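Local coordinates for two-domain protein containing predicted PHP-like metal-dependent phosphoesterase (Bacteroides vulgatus ATCC 8482, PDB 3E38) that binds three zinc ions and is probably a metal-dependent phosphoesterase of the PHP family, perhaps acting as a 5'-3' exonuclease on nucleic acids, at residues I166-G171 with E177-C182; E55-R60 with P113-D118. All blocks are in the same frame, centred on the assembly; numbering follows the deposited sequence.

How the contacts relate
Following the chain from its N terminus, contact 2 comes first. Strand 50-56 ends at a zinc ligand, and segment 113-118, 53 residues on from Arg-60, returns against the loop that follows it, closing an excursion that holds helix 72-83 and strands 87-95 and 102-106. Contact 1 opens only after contact 2 has closed, and its loop is short: strand 165-170 turns through strand 173-174 straight into helix 176-185. The two are thus in series, neither nesting nor crossing. Their centres lie 24 Å apart, yet both reach the same large mixed sheet, contact 2 tying a loop to the chain just past the end of one strand and contact 1 a helix to another.

Contact 1: residues I166-G171 with E177-C182; sequences IEVANG and EAIQWC
Strand 165-170 turns a corner at Val-168 and runs past helix 176-185, the two backbones coming nearest at the CA atoms of Val-168 and Ala-178, 5.3 Å apart. With strand 188-192 lying parallel to strand 165-170 and paired with it, the helix forms the connection of a beta-alpha-beta crossover in the PHP-type metal-binding domain. The interface is apolar and largely buried. Ala-178 is its low point: the methyl CB sits 3.7 Å from Val-168 CG1 and also meets Ile-166 CG2 and the carbonyl oxygen of Glu-167, so a small side chain lets the strand come close. Ile-166 reaches over the next turn of the helix. Its CG1 branch, anti to the carbonyl carbon (chi1 -49°), carries CD1 to within 3.7 Å of Trp-181 CB, the two side chains crossing at about a right angle, while CG2 is left to face Ala-178. From the helix, Cys-182 brings its SG against the root of Ile-166, 3.8 Å from CB, alongside the CG1 branch. On the other flank Val-168 uses one methyl, CG1, which packs 3.8 Å from Ile-179 CG1. The indole of Trp-181 also makes a T-shaped contact with Trp-150 and meets Trp-135 with nearly parallel planes.

The side chain of Glu-167 leaves the strand away from the helix, and its carboxylate serves the metal site. OE2 is hydrogen-bonded to Thr-192 OG1 and to ND1 of the zinc ligand His-24, which is likely to fix that imidazole's rotation. OE1 accepts from His-137 N and, on its syn side, from Asn-170 ND2, also bonded to Asp-194 OD2; this 2.7 Å bond lies in the amide plane of Asn-170 but 31° out of the carboxylate plane of Glu-167.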
ATOM      1  N   ILE B 166     -21.483  22.972  14.988  1.00 27.56           N
ATOM      2  CA  ILE B 166     -21.732  21.587  15.387  1.00 28.34           C
ATOM      3  C   ILE B 166     -20.895  20.705  14.530  1.00 29.82           C
ATOM      4  O   ILE B 166     -20.725  20.987  13.355  1.00 30.07           O
ATOM      5  CB  ILE B 166     -23.172  21.158  15.143  1.00 26.64           C
ATOM      6  CG1 ILE B 166     -24.126  22.191  15.694  1.00 33.21           C
ATOM      7  CG2 ILE B 166     -23.468  19.772  15.758  1.00 23.77           C
ATOM      8  CD1 ILE B 166     -25.589  21.802  15.451  1.00 24.05           C
ATOM      9  N   GLU B 167     -20.326  19.680  15.148  1.00 31.00           N
ATOM     10  CA  GLU B 167     -19.604  18.648  14.418  1.00 31.20           C
ATOM     11  C   GLU B 167     -20.607  17.836  13.623  1.00 32.09           C
ATOM     12  O   GLU B 167     -21.599  17.301  14.173  1.00 31.34           O
ATOM     13  CB  GLU B 167     -18.831  17.740  15.356  1.00 31.16           C
ATOM     14  CG  GLU B 167     -17.587  18.386  15.904  1.00 30.87           C
ATOM     15  CD  GLU B 167     -16.740  17.415  16.749  1.00 33.18           C
ATOM     16  OE1 GLU B 167     -17.325  16.414  17.239  1.00 34.85           O
ATOM     17  OE2 GLU B 167     -15.522  17.683  16.955  1.00 31.90           O
ATOM     18  N   VAL B 168     -20.400  17.826  12.310  1.00 33.25           N
ATOM     19  CA  VAL B 168     -21.276  17.069  11.359  1.00 31.74           C
ATOM     20  C   VAL B 168     -20.605  15.741  11.048  1.00 30.57           C
ATOM     21  O   VAL B 168     -21.188  14.805  10.476  1.00 27.85           O
ATOM     22  CB  VAL B 168     -21.610  17.831  10.045  1.00 33.03           C
ATOM     23  CG1 VAL B 168     -22.616  18.987  10.343  1.00 24.34           C
ATOM     24  CG2 VAL B 168     -20.312  18.282   9.282  1.00 28.36           C
ATOM     25  N   ALA B 169     -19.361  15.686  11.485  1.00 31.57           N
ATOM     26  CA  ALA B 169     -18.532  14.512  11.307  1.00 30.57           C
ATOM     27  C   ALA B 169     -17.369  14.492  12.296  1.00 31.17           C
ATOM     28  O   ALA B 169     -16.635  15.442  12.411  1.00 33.68           O
ATOM     29  CB  ALA B 169     -18.057  14.430   9.873  1.00 31.51           C
ATOM     30  N   ASN B 170     -17.271  13.376  13.020  1.00 32.58           N
ATOM     31  CA  ASN B 170     -16.243  13.110  14.055  1.00 32.32           C
ATOM     32  C   ASN B 170     -15.594  11.747  13.848  1.00 29.31           C
ATOM     33  O   ASN B 170     -16.217  10.702  13.991  1.00 29.98           O
ATOM     34  CB  ASN B 170     -16.878  13.193  15.459  1.00 32.59           C
ATOM     35  CG  ASN B 170     -15.860  13.146  16.597  1.00 36.97           C
ATOM     36  OD1 ASN B 170     -15.142  12.182  16.723  1.00 43.29           O
ATOM     37  ND2 ASN B 170     -15.850  14.176  17.468  1.00 33.80           N
ATOM     38  N   GLY B 171     -14.329  11.763  13.508  1.00 29.35           N
ATOM     39  CA  GLY B 171     -13.615  10.517  13.251  1.00 29.03           C
ATOM     40  C   GLY B 171     -14.373   9.765  12.179  1.00 28.80           C
ATOM     41  O   GLY B 171     -14.588  10.276  11.107  1.00 31.69           O
ATOM     42  N   GLU B 177     -27.951  14.589  10.949  1.00 30.74           N
ATOM     43  CA  GLU B 177     -29.002  15.327  11.662  1.00 31.37           C
ATOM     44  C   GLU B 177     -28.429  16.711  11.930  1.00 31.62           C
ATOM     45  O   GLU B 177     -29.159  17.700  11.962  1.00 32.23           O
ATOM     46  CB  GLU B 177     -29.416  14.659  12.983  1.00 29.72           C
ATOM     47  CG  GLU B 177     -29.928  13.214  12.879  1.00 32.72           C
ATOM     48  CD  GLU B 177     -28.837  12.155  12.674  1.00 24.01           C
ATOM     49  OE1 GLU B 177     -27.645  12.497  12.530  1.00 31.40           O
ATOM     50  OE2 GLU B 177     -29.203  10.963  12.653  1.00 38.25           O
ATOM     51  N   ALA B 178     -27.104  16.763  12.070  1.00 25.68           N
ATOM     52  CA  ALA B 178     -26.420  18.007  12.441  1.00 29.08           C
ATOM     53  C   ALA B 178     -26.390  18.956  11.279  1.00 32.31           C
ATOM     54  O   ALA B 178     -26.399  20.171  11.446  1.00 36.53           O
ATOM     55  CB  ALA B 178     -24.959  17.735  12.939  1.00 26.55           C
ATOM     56  N   ILE B 179     -26.347  18.385  10.085  1.00 32.91           N
ATOM     57  CA  ILE B 179     -26.291  19.189   8.862  1.00 31.54           C
ATOM     58  C   ILE B 179     -27.538  20.068   8.845  1.00 30.37           C
ATOM     59  O   ILE B 179     -27.461  21.279   8.686  1.00 28.98           O
ATOM     60  CB  ILE B 179     -26.149  18.324   7.555  1.00 30.52           C
ATOM     61  CG1 ILE B 179     -24.820  17.563   7.561  1.00 29.72           C
ATOM     62  CG2 ILE B 179     -26.214  19.195   6.314  1.00 32.58           C
ATOM     63  CD1 ILE B 179     -24.750  16.443   6.563  1.00 26.75           C
ATOM     64  N   GLN B 180     -28.672  19.444   9.081  1.00 29.04           N
ATOM     65  CA  GLN B 180     -29.951  20.147   9.005  1.00 32.01           C
ATOM     66  C   GLN B 180     -30.040  21.191  10.100  1.00 31.49           C
ATOM     67  O   GLN B 180     -30.691  22.229   9.959  1.00 36.00           O
ATOM     68  CB  GLN B 180     -31.118  19.154   9.093  1.00 32.19           C
ATOM     69  CG  GLN B 180     -32.459  19.756   8.777  1.00 33.88           C
ATOM     70  CD  GLN B 180     -32.473  20.385   7.398  1.00 40.99           C
ATOM     71  OE1 GLN B 180     -32.046  19.776   6.418  1.00 43.94           O
ATOM     72  NE2 GLN B 180     -32.967  21.617   7.318  1.00 27.32           N
ATOM     73  N   TRP B 181     -29.386  20.899  11.205  1.00 30.95           N
ATOM     74  CA  TRP B 181     -29.383  21.810  12.367  1.00 30.09           C
ATOM     75  C   TRP B 181     -28.619  23.057  12.021  1.00 28.90           C
ATOM     76  O   TRP B 181     -29.076  24.167  12.247  1.00 28.59           O
ATOM     77  CB  TRP B 181     -28.784  21.167  13.616  1.00 30.29           C
ATOM     78  CG  TRP B 181     -29.711  20.174  14.194  1.00 34.27           C
ATOM     79  CD1 TRP B 181     -31.067  20.198  14.091  1.00 34.02           C
ATOM     80  CD2 TRP B 181     -29.400  19.074  15.064  1.00 23.08           C
ATOM     81  NE1 TRP B 181     -31.619  19.138  14.770  1.00 27.35           N
ATOM     82  CE2 TRP B 181     -30.620  18.451  15.398  1.00 32.61           C
ATOM     83  CE3 TRP B 181     -28.241  18.583  15.609  1.00 32.61           C
ATOM     84  CZ2 TRP B 181     -30.685  17.341  16.210  1.00 30.83           C
ATOM     85  CZ3 TRP B 181     -28.311  17.486  16.430  1.00 32.11           C
ATOM     86  CH2 TRP B 181     -29.507  16.872  16.717  1.00 25.85           C
ATOM     87  N   CYS B 182     -27.454  22.852  11.450  1.00 28.14           N
ATOM     88  CA  CYS B 182     -26.613  23.974  11.048  1.00 31.05           C
ATOM     89  C   CYS B 182     -27.292  24.803   9.968  1.00 30.75           C
ATOM     90  O   CYS B 182     -27.202  26.045   9.969  1.00 30.89           O
ATOM     91  CB  CYS B 182     -25.260  23.511  10.552  1.00 29.86           C
ATOM     92  SG  CYS B 182     -24.261  22.711  11.811  1.00 33.66           S
TER

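Contact 2: residues E55-R60 with P113-D118; sequences EHIEYR and PLEQKD. With ZN (zinc ion), chain J.
Ile-57 fills the contact, its CG2 lying over Glu-115 and the carbonyl oxygen of Leu-114. CG2 rests 3.6 Å from Glu-115 CA and also touches Glu-115 CB; CD1, at the end of the other branch, lies 3.8 Å from Leu-114 CB, the two side chains crossing at about a right angle. Beside this apolar patch a water bridges the segments, donating to Glu-58 OE2 at 2.8 Å and to Leu-114 O at 2.6 Å. An alanine in place of Ile-57 would lose both branches and is likely to leave a gap against Leu-114 CB and Glu-115 CA. Farther along, Arg-60 NH2 and Glu-115 OE1 are 4.4 Å apart, the oxygen well out of the guanidinium plane, so the attraction is one of charge alone; the strongest polar partner of Arg-60 is Ser-68, and Glu-115 OE1 is hydrogen-bonded to His-70 NE2.

The contact borders the metal centre of the PHP fold. Immediately before Ile-57, where strand 50-56 ends, His-56 NE2 binds zinc at 2.1 Å, with Asp-31 and His-196 on the same ion. The opposite ring nitrogen, ND1, is hydrogen-bonded to Thr-95 OG1, which is likely to fix the turn of the imidazole, and CD2 lies in the plane of the Tyr-59 ring at its edge. Arg-96 connects the two segments from outside, forming a salt bridge with Glu-58 OE2 and hydrogen bonds to the carbonyl oxygens of Gln-116 and Lys-117. Within the loop, Gln-116 folds back so that NE2 donates to Pro-113 O at 2.7 Å, almost straight at 177°. Asp-118 is the N-cap of helix 119-128.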
ATOM      1  N   GLU B  55      -8.021  19.174  25.063  1.00 29.91           N
ATOM      2  CA  GLU B  55      -8.086  18.220  26.174  1.00 28.51           C
ATOM      3  C   GLU B  55      -9.419  18.349  26.923  1.00 31.49           C
ATOM      4  O   GLU B  55     -10.061  19.409  26.982  1.00 28.69           O
ATOM      5  CB  GLU B  55      -6.939  18.385  27.183  1.00 29.64           C
ATOM      6  CG  GLU B  55      -5.475  18.521  26.666  1.00 30.90           C
ATOM      7  CD  GLU B  55      -4.887  17.343  25.917  1.00 36.45           C
ATOM      8  OE1 GLU B  55      -5.555  16.306  25.712  1.00 23.05           O
ATOM      9  OE2 GLU B  55      -3.696  17.471  25.527  1.00 25.46           O
ATOM     10  N   HIS B  56      -9.843  17.221  27.470  1.00 31.29           N
ATOM     11  CA  HIS B  56     -11.015  17.204  28.325  1.00 30.24           C
ATOM     12  C   HIS B  56     -10.634  18.012  29.545  1.00 30.78           C
ATOM     13  O   HIS B  56      -9.527  17.880  30.086  1.00 26.44           O
ATOM     14  CB  HIS B  56     -11.383  15.790  28.813  1.00 29.01           C
ATOM     15  CG  HIS B  56     -11.848  14.865  27.742  1.00 27.36           C
ATOM     16  ND1 HIS B  56     -13.115  14.935  27.202  1.00 28.25           N
ATOM     17  CD2 HIS B  56     -11.234  13.828  27.134  1.00 26.64           C
ATOM     18  CE1 HIS B  56     -13.250  13.994  26.288  1.00 29.76           C
ATOM     19  NE2 HIS B  56     -12.118  13.312  26.220  1.00 23.14           N
ATOM     20  N   ILE B  57     -11.579  18.823  29.981  1.00 30.42           N
ATOM     21  CA  ILE B  57     -11.434  19.598  31.180  1.00 30.87           C
ATOM     22  C   ILE B  57     -11.701  18.643  32.339  1.00 31.92           C
ATOM     23  O   ILE B  57     -10.874  18.502  33.245  1.00 32.15           O
ATOM     24  CB  ILE B  57     -12.440  20.813  31.249  1.00 30.54           C
ATOM     25  CG1 ILE B  57     -12.052  21.885  30.205  1.00 29.34           C
ATOM     26  CG2 ILE B  57     -12.519  21.374  32.685  1.00 25.40           C
ATOM     27  CD1 ILE B  57     -10.738  22.639  30.507  1.00 28.67           C
ATOM     28  N   GLU B  58     -12.820  17.928  32.242  1.00 28.75           N
ATOM     29  CA  GLU B  58     -13.314  17.102  33.360  1.00 29.43           C
ATOM     30  C   GLU B  58     -12.751  15.689  33.410  1.00 30.79           C
ATOM     31  O   GLU B  58     -12.777  15.046  34.440  1.00 29.58           O
ATOM     32  CB  GLU B  58     -14.853  17.012  33.346  1.00 27.70           C
ATOM     33  CG  GLU B  58     -15.577  18.344  33.424  1.00 27.61           C
ATOM     34  CD  GLU B  58     -15.663  19.042  32.095  1.00 30.12           C
ATOM     35  OE1 GLU B  58     -14.979  18.591  31.159  1.00 30.30           O
ATOM     36  OE2 GLU B  58     -16.424  20.019  31.976  1.00 40.95           O
ATOM     37  N   TYR B  59     -12.217  15.216  32.297  1.00 31.44           N
ATOM     38  CA  TYR B  59     -11.734  13.852  32.229  1.00 29.28           C
ATOM     39  C   TYR B  59     -10.261  13.744  31.889  1.00 27.93           C
ATOM     40  O   TYR B  59      -9.851  13.899  30.748  1.00 26.26           O
ATOM     41  CB  TYR B  59     -12.574  13.102  31.210  1.00 30.11           C
ATOM     42  CG  TYR B  59     -12.279  11.626  31.107  1.00 32.03           C
ATOM     43  CD1 TYR B  59     -12.409  10.811  32.223  1.00 34.04           C
ATOM     44  CD2 TYR B  59     -11.920  11.038  29.890  1.00 31.42           C
ATOM     45  CE1 TYR B  59     -12.182   9.455  32.141  1.00 33.33           C
ATOM     46  CE2 TYR B  59     -11.697   9.672  29.786  1.00 28.95           C
ATOM     47  CZ  TYR B  59     -11.825   8.892  30.930  1.00 40.63           C
ATOM     48  OH  TYR B  59     -11.596   7.536  30.915  1.00 43.74           O
ATOM     49  N   ARG B  60      -9.503  13.385  32.907  1.00 28.25           N
ATOM     50  CA  ARG B  60      -8.016  13.256  32.824  1.00 28.61           C
ATOM     51  C   ARG B  60      -7.569  12.003  33.567  1.00 26.93           C
ATOM     52  O   ARG B  60      -7.127  12.038  34.708  1.00 25.77           O
ATOM     53  CB  ARG B  60      -7.366  14.510  33.434  1.00 28.82           C
ATOM     54  CG  ARG B  60      -7.703  15.826  32.669  1.00 34.34           C
ATOM     55  CD  ARG B  60      -6.853  16.970  33.129  1.00 40.63           C
ATOM     56  NE  ARG B  60      -7.256  17.411  34.458  1.00 37.33           N
ATOM     57  CZ  ARG B  60      -6.553  18.254  35.211  1.00 42.86           C
ATOM     58  NH1 ARG B  60      -5.375  18.748  34.805  1.00 33.92           N
ATOM     59  NH2 ARG B  60      -7.021  18.574  36.393  1.00 34.91           N
ATOM     60  N   PRO B 113      -9.982  28.274  33.676  1.00 28.70           N
ATOM     61  CA  PRO B 113     -11.251  28.742  34.203  1.00 30.84           C
ATOM     62  C   PRO B 113     -12.439  27.907  33.770  1.00 27.94           C
ATOM     63  O   PRO B 113     -13.525  28.069  34.326  1.00 27.53           O
ATOM     64  CB  PRO B 113     -11.370  30.166  33.608  1.00 31.86           C
ATOM     65  CG  PRO B 113     -10.002  30.584  33.362  1.00 30.71           C
ATOM     66  CD  PRO B 113      -9.198  29.364  33.072  1.00 26.69           C
ATOM     67  N   LEU B 114     -12.236  27.041  32.769  1.00 30.16           N
ATOM     68  CA  LEU B 114     -13.353  26.192  32.266  1.00 32.43           C
ATOM     69  C   LEU B 114     -13.712  25.046  33.253  1.00 32.19           C
ATOM     70  O   LEU B 114     -14.760  24.402  33.179  1.00 35.93           O
ATOM     71  CB  LEU B 114     -13.104  25.652  30.852  1.00 31.80           C
ATOM     72  CG  LEU B 114     -13.358  26.646  29.726  1.00 30.44           C
ATOM     73  CD1 LEU B 114     -12.581  27.975  29.941  1.00 23.85           C
ATOM     74  CD2 LEU B 114     -13.038  25.976  28.359  1.00 23.20           C
ATOM     75  N   GLU B 115     -12.843  24.852  34.221  1.00 33.40           N
ATOM     76  CA  GLU B 115     -13.088  23.847  35.246  1.00 31.97           C
ATOM     77  C   GLU B 115     -14.013  24.466  36.278  1.00 30.73           C
ATOM     78  O   GLU B 115     -13.590  25.274  37.083  1.00 31.47           O
ATOM     79  CB  GLU B 115     -11.786  23.393  35.874  1.00 31.03           C
ATOM     80  CG  GLU B 115     -11.962  22.259  36.822  1.00 36.12           C
ATOM     81  CD  GLU B 115     -10.643  21.756  37.397  1.00 46.99           C
ATOM     82  OE1 GLU B 115      -9.556  22.185  36.953  1.00 48.91           O
ATOM     83  OE2 GLU B 115     -10.702  20.902  38.292  1.00 59.40           O
ATOM     84  N   GLN B 116     -15.293  24.135  36.188  1.00 31.27           N
ATOM     85  CA  GLN B 116     -16.307  24.664  37.130  1.00 31.19           C
ATOM     86  C   GLN B 116     -17.240  23.568  37.531  1.00 29.97           C
ATOM     87  O   GLN B 116     -17.404  22.606  36.822  1.00 32.25           O
ATOM     88  CB  GLN B 116     -17.119  25.802  36.533  1.00 30.28           C
ATOM     89  CG  GLN B 116     -16.313  26.967  36.038  1.00 32.42           C
ATOM     90  CD  GLN B 116     -15.603  27.708  37.143  1.00 35.50           C
ATOM     91  OE1 GLN B 116     -16.089  27.758  38.258  1.00 35.60           O
ATOM     92  NE2 GLN B 116     -14.459  28.318  36.829  1.00 30.86           N
ATOM     93  N   LYS B 117     -17.875  23.723  38.668  1.00 31.55           N
ATOM     94  CA  LYS B 117     -18.775  22.688  39.140  1.00 33.74           C
ATOM     95  C   LYS B 117     -19.942  22.539  38.188  1.00 32.06           C
ATOM     96  O   LYS B 117     -20.187  21.478  37.677  1.00 32.61           O
ATOM     97  CB  LYS B 117     -19.281  22.999  40.545  1.00 34.78           C
ATOM     98  CG  LYS B 117     -19.975  21.792  41.177  1.00 41.42           C
ATOM     99  CD  LYS B 117     -20.223  21.939  42.664  1.00 45.61           C
ATOM    100  CE  LYS B 117     -20.828  20.653  43.216  1.00 52.12           C
ATOM    101  NZ  LYS B 117     -20.938  20.640  44.709  1.00 54.37           N
ATOM    102  N   ASP B 118     -20.664  23.628  37.990  1.00 34.78           N
ATOM    103  CA  ASP B 118     -21.878  23.680  37.118  1.00 34.79           C
ATOM    104  C   ASP B 118     -21.481  23.791  35.653  1.00 33.77           C
ATOM    105  O   ASP B 118     -20.597  24.561  35.324  1.00 36.87           O
ATOM    106  CB  ASP B 118     -22.735  24.876  37.520  1.00 36.80           C
ATOM    107  CG  ASP B 118     -24.085  24.967  36.769  1.00 43.97           C
ATOM    108  OD1 ASP B 118     -24.309  24.300  35.708  1.00 46.08           O
ATOM    109  OD2 ASP B 118     -24.933  25.758  37.262  1.00 56.08           O
TER
HETATM  110 ZN    ZN J   6     -11.566  11.614  25.037  1.00 32.50          ZN
HETATM  111  O   HOH W   1     -15.709  22.056  33.682  1.00 41.39           O